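Long-range contacts in DNA polymerase III subunit beta (Pseudomonas aeruginosa, PDB 4TSZ), which forms a dimeric ring-shaped sliding clamp that tethers DNA polymerases and other proteins to DNA and confers processivity: residues 138-142 with 353-359; 271-275 with 302-306. All coordinates share one frame. Numbering follows the deposited sequence.

Contact 1 of 2, residues 138-142 with 353-359; sequences RLIDR and EADNDDS
Residues 138-142 lie at the C-terminal end of helix 133-141, where Arg-142 N donates a hydrogen bond to Arg-138 O at 2.9 Å; residues 353-359 make the turn joining strands 349-353 and 359-363. The backbones stay well apart, nearest at Arg-142 and Ser-359 (CA to CA 7.5 Å), so long side chains do the bridging. Arg-138, extended with chi1 to chi3 all t, touches Cys-181 and Leu-183 of strand 177-184 and brings NH2 to 4.0 Å from Glu-353 OE1, a long salt bridge; its NH1 lies 4.3 Å from Asp-358 CB. This joins the central and C-terminal domains of one subunit, where strands 177-184 and 359-363 run antiparallel in a sheet shared by both. One turn later Arg-142, bent by m values at chi1 and chi2, sends NH1 to Glu-353 OE2 at 2.9 Å, the tighter bridge. Arg-142 NH1 also sits 3.8 Å from Ser-359 OG, and water 1 links the two by weak hydrogen bonds, 3.0 Å from Arg-142 NH1 and 3.3 Å from Ser-359 OG. The Glu-353 carboxylate has further partners: OE1 accepts from Asn-356 ND2 at 3.0 Å and OE2 from Gly-334 N.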
ATOM      1  N   ARG E 138      -4.163 -17.445  17.296  1.00 48.76           N
ATOM      2  CA  ARG E 138      -4.509 -18.573  16.420  1.00 48.15           C
ATOM      3  C   ARG E 138      -6.036 -18.685  16.287  1.00 50.15           C
ATOM      4  O   ARG E 138      -6.531 -18.776  15.174  1.00 48.01           O
ATOM      5  CB  ARG E 138      -3.927 -19.890  16.969  1.00 49.91           C
ATOM      6  CG  ARG E 138      -4.194 -21.132  16.098  1.00 64.65           C
ATOM      7  CD  ARG E 138      -3.832 -22.438  16.812  1.00 81.99           C
ATOM      8  NE  ARG E 138      -3.662 -23.571  15.881  1.00 92.66           N
ATOM      9  CZ  ARG E 138      -4.551 -24.552  15.681  1.00110.17           C
ATOM     10  NH1 ARG E 138      -5.698 -24.567  16.347  1.00 97.75           N
ATOM     11  NH2 ARG E 138      -4.292 -25.526  14.817  1.00102.87           N
ATOM     12  N   LEU E 139      -6.780 -18.643  17.415  1.00 48.36           N
ATOM     13  CA  LEU E 139      -8.249 -18.719  17.419  1.00 47.98           C
ATOM     14  C   LEU E 139      -8.879 -17.618  16.572  1.00 50.26           C
ATOM     15  O   LEU E 139      -9.798 -17.897  15.795  1.00 50.55           O
ATOM     16  CB  LEU E 139      -8.818 -18.678  18.846  1.00 48.42           C
ATOM     17  CG  LEU E 139      -8.546 -19.883  19.748  1.00 54.48           C
ATOM     18  CD1 LEU E 139      -9.092 -19.642  21.119  1.00 54.63           C
ATOM     19  CD2 LEU E 139      -9.172 -21.162  19.199  1.00 56.61           C
ATOM     20  N   ILE E 140      -8.345 -16.377  16.686  1.00 44.31           N
ATOM     21  CA  ILE E 140      -8.840 -15.215  15.943  1.00 41.77           C
ATOM     22  C   ILE E 140      -8.451 -15.326  14.461  1.00 43.68           C
ATOM     23  O   ILE E 140      -9.332 -15.238  13.610  1.00 41.68           O
ATOM     24  CB  ILE E 140      -8.398 -13.857  16.573  1.00 43.78           C
ATOM     25  CG1 ILE E 140      -8.843 -13.735  18.050  1.00 44.52           C
ATOM     26  CG2 ILE E 140      -8.909 -12.665  15.728  1.00 43.75           C
ATOM     27  CD1 ILE E 140      -8.125 -12.608  18.887  1.00 50.66           C
ATOM     28  N   ASP E 141      -7.146 -15.510  14.164  1.00 40.53           N
ATOM     29  CA  ASP E 141      -6.624 -15.584  12.798  1.00 40.82           C
ATOM     30  C   ASP E 141      -7.153 -16.772  11.983  1.00 44.41           C
ATOM     31  O   ASP E 141      -7.280 -16.644  10.772  1.00 42.55           O
ATOM     32  CB  ASP E 141      -5.086 -15.535  12.775  1.00 43.39           C
ATOM     33  CG  ASP E 141      -4.468 -14.201  13.180  1.00 50.77           C
ATOM     34  OD1 ASP E 141      -5.197 -13.176  13.189  1.00 48.20           O
ATOM     35  OD2 ASP E 141      -3.252 -14.177  13.471  1.00 56.62           O
ATOM     36  N   ARG E 142      -7.496 -17.897  12.635  1.00 42.16           N
ATOM     37  CA  ARG E 142      -8.042 -19.049  11.914  1.00 43.08           C
ATOM     38  C   ARG E 142      -9.511 -18.855  11.535  1.00 45.12           C
ATOM     39  O   ARG E 142     -10.031 -19.626  10.735  1.00 45.17           O
ATOM     40  CB  ARG E 142      -7.874 -20.378  12.707  1.00 44.76           C
ATOM     41  CG  ARG E 142      -6.442 -20.899  12.857  1.00 59.98           C
ATOM     42  CD  ARG E 142      -5.852 -21.430  11.575  1.00 75.97           C
ATOM     43  NE  ARG E 142      -4.435 -21.764  11.725  1.00 87.57           N
ATOM     44  CZ  ARG E 142      -3.969 -22.985  11.960  1.00103.83           C
ATOM     45  NH1 ARG E 142      -4.802 -24.011  12.081  1.00 94.52           N
ATOM     46  NH2 ARG E 142      -2.664 -23.191  12.075  1.00 93.25           N
ATOM     47  N   GLU E 353      -8.271 -29.420   8.550  1.00 45.32           N
ATOM     48  CA  GLU E 353      -6.856 -29.677   8.314  1.00 45.99           C
ATOM     49  C   GLU E 353      -6.738 -31.206   8.205  1.00 52.17           C
ATOM     50  O   GLU E 353      -7.658 -31.920   8.618  1.00 51.56           O
ATOM     51  CB  GLU E 353      -5.996 -29.159   9.474  1.00 47.21           C
ATOM     52  CG  GLU E 353      -5.918 -27.647   9.543  1.00 48.47           C
ATOM     53  CD  GLU E 353      -4.824 -27.070  10.423  1.00 66.30           C
ATOM     54  OE1 GLU E 353      -4.512 -27.667  11.480  1.00 70.89           O
ATOM     55  OE2 GLU E 353      -4.297 -25.993  10.066  1.00 57.38           O
ATOM     56  N   ALA E 354      -5.634 -31.706   7.629  1.00 52.12           N
ATOM     57  CA  ALA E 354      -5.425 -33.133   7.410  1.00 54.25           C
ATOM     58  C   ALA E 354      -5.407 -34.003   8.654  1.00 60.85           C
ATOM     59  O   ALA E 354      -5.971 -35.100   8.624  1.00 61.22           O
ATOM     60  CB  ALA E 354      -4.148 -33.361   6.612  1.00 55.41           C
ATOM     61  N   ASP E 355      -4.740 -33.541   9.731  1.00 58.96           N
ATOM     62  CA  ASP E 355      -4.484 -34.352  10.930  1.00 60.97           C
ATOM     63  C   ASP E 355      -5.293 -34.069  12.200  1.00 63.85           C
ATOM     64  O   ASP E 355      -5.057 -34.729  13.215  1.00 63.66           O
ATOM     65  CB  ASP E 355      -2.968 -34.358  11.236  1.00 63.71           C
ATOM     66  CG  ASP E 355      -2.359 -32.992  11.567  1.00 74.48           C
ATOM     67  OD1 ASP E 355      -3.078 -31.960  11.444  1.00 71.88           O
ATOM     68  OD2 ASP E 355      -1.164 -32.951  11.935  1.00 85.19           O
ATOM     69  N   ASN E 356      -6.220 -33.099  12.167  1.00 59.56           N
ATOM     70  CA  ASN E 356      -7.013 -32.753  13.357  1.00 59.18           C
ATOM     71  C   ASN E 356      -8.360 -32.108  13.000  1.00 60.11           C
ATOM     72  O   ASN E 356      -8.535 -31.609  11.883  1.00 57.93           O
ATOM     73  CB  ASN E 356      -6.201 -31.833  14.292  1.00 58.33           C
ATOM     74  CG  ASN E 356      -6.008 -30.438  13.753  1.00 67.65           C
ATOM     75  OD1 ASN E 356      -6.775 -29.532  14.065  1.00 66.59           O
ATOM     76  ND2 ASN E 356      -5.020 -30.240  12.890  1.00 55.89           N
ATOM     77  N   ASP E 357      -9.291 -32.107  13.968  1.00 56.43           N
ATOM     78  CA  ASP E 357     -10.626 -31.514  13.839  1.00 55.32           C
ATOM     79  C   ASP E 357     -10.764 -30.196  14.633  1.00 57.66           C
ATOM     80  O   ASP E 357     -11.876 -29.669  14.715  1.00 57.56           O
ATOM     81  CB  ASP E 357     -11.715 -32.534  14.261  1.00 58.53           C
ATOM     82  CG  ASP E 357     -11.814 -33.794  13.408  1.00 67.94           C
ATOM     83  OD1 ASP E 357     -11.314 -33.780  12.256  1.00 67.04           O
ATOM     84  OD2 ASP E 357     -12.424 -34.783  13.878  1.00 74.35           O
ATOM     85  N   ASP E 358      -9.643 -29.651  15.193  1.00 53.84           N
ATOM     86  CA  ASP E 358      -9.619 -28.393  15.984  1.00 52.50           C
ATOM     87  C   ASP E 358     -10.207 -27.212  15.227  1.00 52.82           C
ATOM     88  O   ASP E 358     -10.922 -26.409  15.822  1.00 51.04           O
ATOM     89  CB  ASP E 358      -8.204 -28.045  16.491  1.00 54.72           C
ATOM     90  CG  ASP E 358      -7.527 -29.105  17.351  1.00 68.18           C
ATOM     91  OD1 ASP E 358      -8.240 -29.996  17.887  1.00 68.62           O
ATOM     92  OD2 ASP E 358      -6.289 -29.033  17.509  1.00 77.03           O
ATOM     93  N   SER E 359      -9.918 -27.126  13.915  1.00 49.35           N
ATOM     94  CA  SER E 359     -10.468 -26.111  13.026  1.00 47.69           C
ATOM     95  C   SER E 359     -11.528 -26.768  12.148  1.00 51.97           C
ATOM     96  O   SER E 359     -11.337 -27.890  11.689  1.00 52.70           O
ATOM     97  CB  SER E 359      -9.378 -25.483  12.162  1.00 49.54           C
ATOM     98  OG  SER E 359      -8.463 -24.747  12.959  1.00 60.02           O
TER
HETATM   99  O   HOH W   1      -7.052 -23.977  10.074  1.00 37.43           O

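Contact 2 of 2, residues 271-275 with 302-306; sequences RTAIL and EEAEE
The C-terminal end of helix 262-273 packs against the start of strand 303-309, with Thr-272 over Ala-304 (CA to CA 5.1 Å). After the helical residues the chain turns, Leu-275 N bonding Thr-272 O at 3.1 Å. On the extended strand, Ala-304 and Glu-306 direct CA-to-CB toward the helix, as does Glu-302 just before it, whereas those of Glu-303 and Glu-305 point away. Arg-271 (chi1 m, chi2 t, chi3 m) swings its guanidinium edge onto the carboxylate of Glu-306, whose chi1 of -148° lies between wells. The bidentate salt bridge has two nearly straight hydrogen bonds, Arg-271 NE to Glu-306 OE2 and Arg-271 NH2 to Glu-306 OE1, both 2.7 Å. Thr-272, chi1 p, turns OG1 back to the helix carbonyls of Ala-268 and Phe-269, leaving CG2 to meet Ala-304 CB at 4.2 Å and Glu-306 CB at 4.1 Å; Thr-272 CA is 3.7 Å from Ala-304 CB. Leu-275 (m, t) sets CB 3.9 Å from Ala-304 CB, CD1 3.4 Å from Glu-303 O and CD2 3.9 Å from Glu-302 OE1, which accepts a hydrogen bond from Asn-298 of its own chain and forms a salt bridge with Lys-75 of the second subunit. Arg-271 NH1 bonds Ser-82 O of that subunit. Strand 303-309 pairs antiparallel with a strand of the same neighbour, making this helix-on-sheet packing part of the dimer interface that closes the sliding-clamp ring.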
ATOM      1  N   ARG E 271      -6.646 -19.715 -10.424  1.00 39.27           N
ATOM      2  CA  ARG E 271      -6.624 -19.636 -11.898  1.00 39.25           C
ATOM      3  C   ARG E 271      -8.032 -19.521 -12.459  1.00 44.76           C
ATOM      4  O   ARG E 271      -8.289 -18.620 -13.259  1.00 44.91           O
ATOM      5  CB  ARG E 271      -5.905 -20.832 -12.526  1.00 37.99           C
ATOM      6  CG  ARG E 271      -4.391 -20.775 -12.387  1.00 45.25           C
ATOM      7  CD  ARG E 271      -3.688 -21.844 -13.185  1.00 45.04           C
ATOM      8  NE  ARG E 271      -3.732 -23.152 -12.532  1.00 47.80           N
ATOM      9  CZ  ARG E 271      -2.797 -23.609 -11.711  1.00 54.85           C
ATOM     10  NH1 ARG E 271      -1.741 -22.864 -11.415  1.00 38.65           N
ATOM     11  NH2 ARG E 271      -2.906 -24.817 -11.182  1.00 46.15           N
ATOM     12  N   THR E 272      -8.945 -20.426 -12.035  1.00 41.83           N
ATOM     13  CA  THR E 272     -10.336 -20.429 -12.500  1.00 41.95           C
ATOM     14  C   THR E 272     -11.110 -19.168 -12.081  1.00 44.16           C
ATOM     15  O   THR E 272     -11.915 -18.675 -12.866  1.00 43.65           O
ATOM     16  CB  THR E 272     -11.064 -21.744 -12.159  1.00 49.37           C
ATOM     17  OG1 THR E 272     -11.097 -21.918 -10.746  1.00 48.60           O
ATOM     18  CG2 THR E 272     -10.436 -22.961 -12.834  1.00 51.51           C
ATOM     19  N   ALA E 273     -10.826 -18.631 -10.866  1.00 40.08           N
ATOM     20  CA  ALA E 273     -11.452 -17.427 -10.302  1.00 39.11           C
ATOM     21  C   ALA E 273     -11.357 -16.210 -11.228  1.00 41.81           C
ATOM     22  O   ALA E 273     -12.304 -15.421 -11.280  1.00 40.37           O
ATOM     23  CB  ALA E 273     -10.847 -17.096  -8.944  1.00 38.93           C
ATOM     24  N   ILE E 274     -10.236 -16.089 -11.987  1.00 37.94           N
ATOM     25  CA  ILE E 274      -9.988 -15.014 -12.973  1.00 37.07           C
ATOM     26  C   ILE E 274     -11.165 -14.891 -13.960  1.00 40.74           C
ATOM     27  O   ILE E 274     -11.595 -13.777 -14.268  1.00 39.81           O
ATOM     28  CB  ILE E 274      -8.611 -15.199 -13.689  1.00 39.85           C
ATOM     29  CG1 ILE E 274      -7.448 -15.136 -12.658  1.00 39.14           C
ATOM     30  CG2 ILE E 274      -8.394 -14.164 -14.821  1.00 38.59           C
ATOM     31  CD1 ILE E 274      -6.154 -15.838 -13.075  1.00 42.10           C
ATOM     32  N   LEU E 275     -11.703 -16.034 -14.412  1.00 38.20           N
ATOM     33  CA  LEU E 275     -12.824 -16.049 -15.350  1.00 38.07           C
ATOM     34  C   LEU E 275     -14.212 -16.296 -14.739  1.00 41.76           C
ATOM     35  O   LEU E 275     -15.171 -16.547 -15.468  1.00 41.79           O
ATOM     36  CB  LEU E 275     -12.523 -16.905 -16.587  1.00 38.97           C
ATOM     37  CG  LEU E 275     -11.252 -16.500 -17.358  1.00 43.42           C
ATOM     38  CD1 LEU E 275     -11.059 -17.362 -18.586  1.00 45.13           C
ATOM     39  CD2 LEU E 275     -11.262 -15.001 -17.724  1.00 43.13           C
ATOM     40  N   GLU E 302     -16.516 -15.954 -21.273  1.00 51.55           N
ATOM     41  CA  GLU E 302     -15.129 -16.383 -21.089  1.00 50.47           C
ATOM     42  C   GLU E 302     -15.162 -17.567 -20.130  1.00 54.88           C
ATOM     43  O   GLU E 302     -15.996 -17.583 -19.229  1.00 54.21           O
ATOM     44  CB  GLU E 302     -14.277 -15.250 -20.523  1.00 50.09           C
ATOM     45  CG  GLU E 302     -14.125 -14.098 -21.500  1.00 52.56           C
ATOM     46  CD  GLU E 302     -13.360 -12.906 -20.972  1.00 56.87           C
ATOM     47  OE1 GLU E 302     -13.522 -12.579 -19.775  1.00 54.16           O
ATOM     48  OE2 GLU E 302     -12.624 -12.274 -21.763  1.00 47.76           O
ATOM     49  N   GLU E 303     -14.313 -18.578 -20.346  1.00 52.27           N
ATOM     50  CA  GLU E 303     -14.352 -19.794 -19.539  1.00 51.84           C
ATOM     51  C   GLU E 303     -12.989 -20.327 -19.129  1.00 55.10           C
ATOM     52  O   GLU E 303     -12.062 -20.342 -19.932  1.00 55.35           O
ATOM     53  CB  GLU E 303     -15.157 -20.878 -20.277  1.00 54.58           C
ATOM     54  CG  GLU E 303     -15.579 -22.050 -19.411  1.00 67.63           C
ATOM     55  CD  GLU E 303     -16.535 -22.994 -20.106  1.00 93.83           C
ATOM     56  OE1 GLU E 303     -16.059 -23.864 -20.870  1.00 96.89           O
ATOM     57  OE2 GLU E 303     -17.761 -22.843 -19.911  1.00 89.39           O
ATOM     58  N   ALA E 304     -12.884 -20.772 -17.867  1.00 50.70           N
ATOM     59  CA  ALA E 304     -11.687 -21.385 -17.297  1.00 49.20           C
ATOM     60  C   ALA E 304     -12.028 -22.794 -16.817  1.00 51.96           C
ATOM     61  O   ALA E 304     -13.095 -23.017 -16.231  1.00 50.85           O
ATOM     62  CB  ALA E 304     -11.154 -20.553 -16.150  1.00 48.53           C
ATOM     63  N   GLU E 305     -11.138 -23.752 -17.116  1.00 48.56           N
ATOM     64  CA  GLU E 305     -11.306 -25.157 -16.749  1.00 48.70           C
ATOM     65  C   GLU E 305     -10.014 -25.736 -16.224  1.00 53.03           C
ATOM     66  O   GLU E 305      -8.937 -25.438 -16.747  1.00 53.77           O
ATOM     67  CB  GLU E 305     -11.810 -26.001 -17.931  1.00 51.32           C
ATOM     68  CG  GLU E 305     -13.273 -25.777 -18.275  1.00 63.17           C
ATOM     69  CD  GLU E 305     -13.854 -26.691 -19.336  1.00 86.62           C
ATOM     70  OE1 GLU E 305     -15.060 -27.011 -19.241  1.00 87.94           O
ATOM     71  OE2 GLU E 305     -13.114 -27.073 -20.271  1.00 82.78           O
ATOM     72  N   GLU E 306     -10.123 -26.574 -15.192  1.00 49.40           N
ATOM     73  CA  GLU E 306      -8.984 -27.258 -14.599  1.00 49.39           C
ATOM     74  C   GLU E 306      -9.386 -28.581 -13.966  1.00 53.78           C
ATOM     75  O   GLU E 306     -10.512 -28.736 -13.498  1.00 52.86           O
ATOM     76  CB  GLU E 306      -8.235 -26.361 -13.599  1.00 49.82           C
ATOM     77  CG  GLU E 306      -6.751 -26.691 -13.596  1.00 62.27           C
ATOM     78  CD  GLU E 306      -5.834 -25.768 -12.825  1.00 75.33           C
ATOM     79  OE1 GLU E 306      -4.922 -26.289 -12.141  1.00 66.56           O
ATOM     80  OE2 GLU E 306      -5.998 -24.532 -12.929  1.00 62.45           O
TER

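How the contacts relate
The two contacts serve different junctions of the clamp. Contact 1 is partly buried, sits where the central domain meets the C-terminal domain, and is not touched by the second subunit; contact 2 is buried, lies wholly in the C-terminal domain with its centre about 32 Å from the centre of the chain, and borders that subunit. They share no helix or strand, and the nearest atoms of contact 1 and contact 2 are about 20 Å apart. Both combine arginine with glutamate, but contact 1 is a largely polar network in which two arginines share one carboxylate, whereas contact 2 pairs one arginine with one glutamate beside an apolar patch and covers 385 Å² against 183 Å².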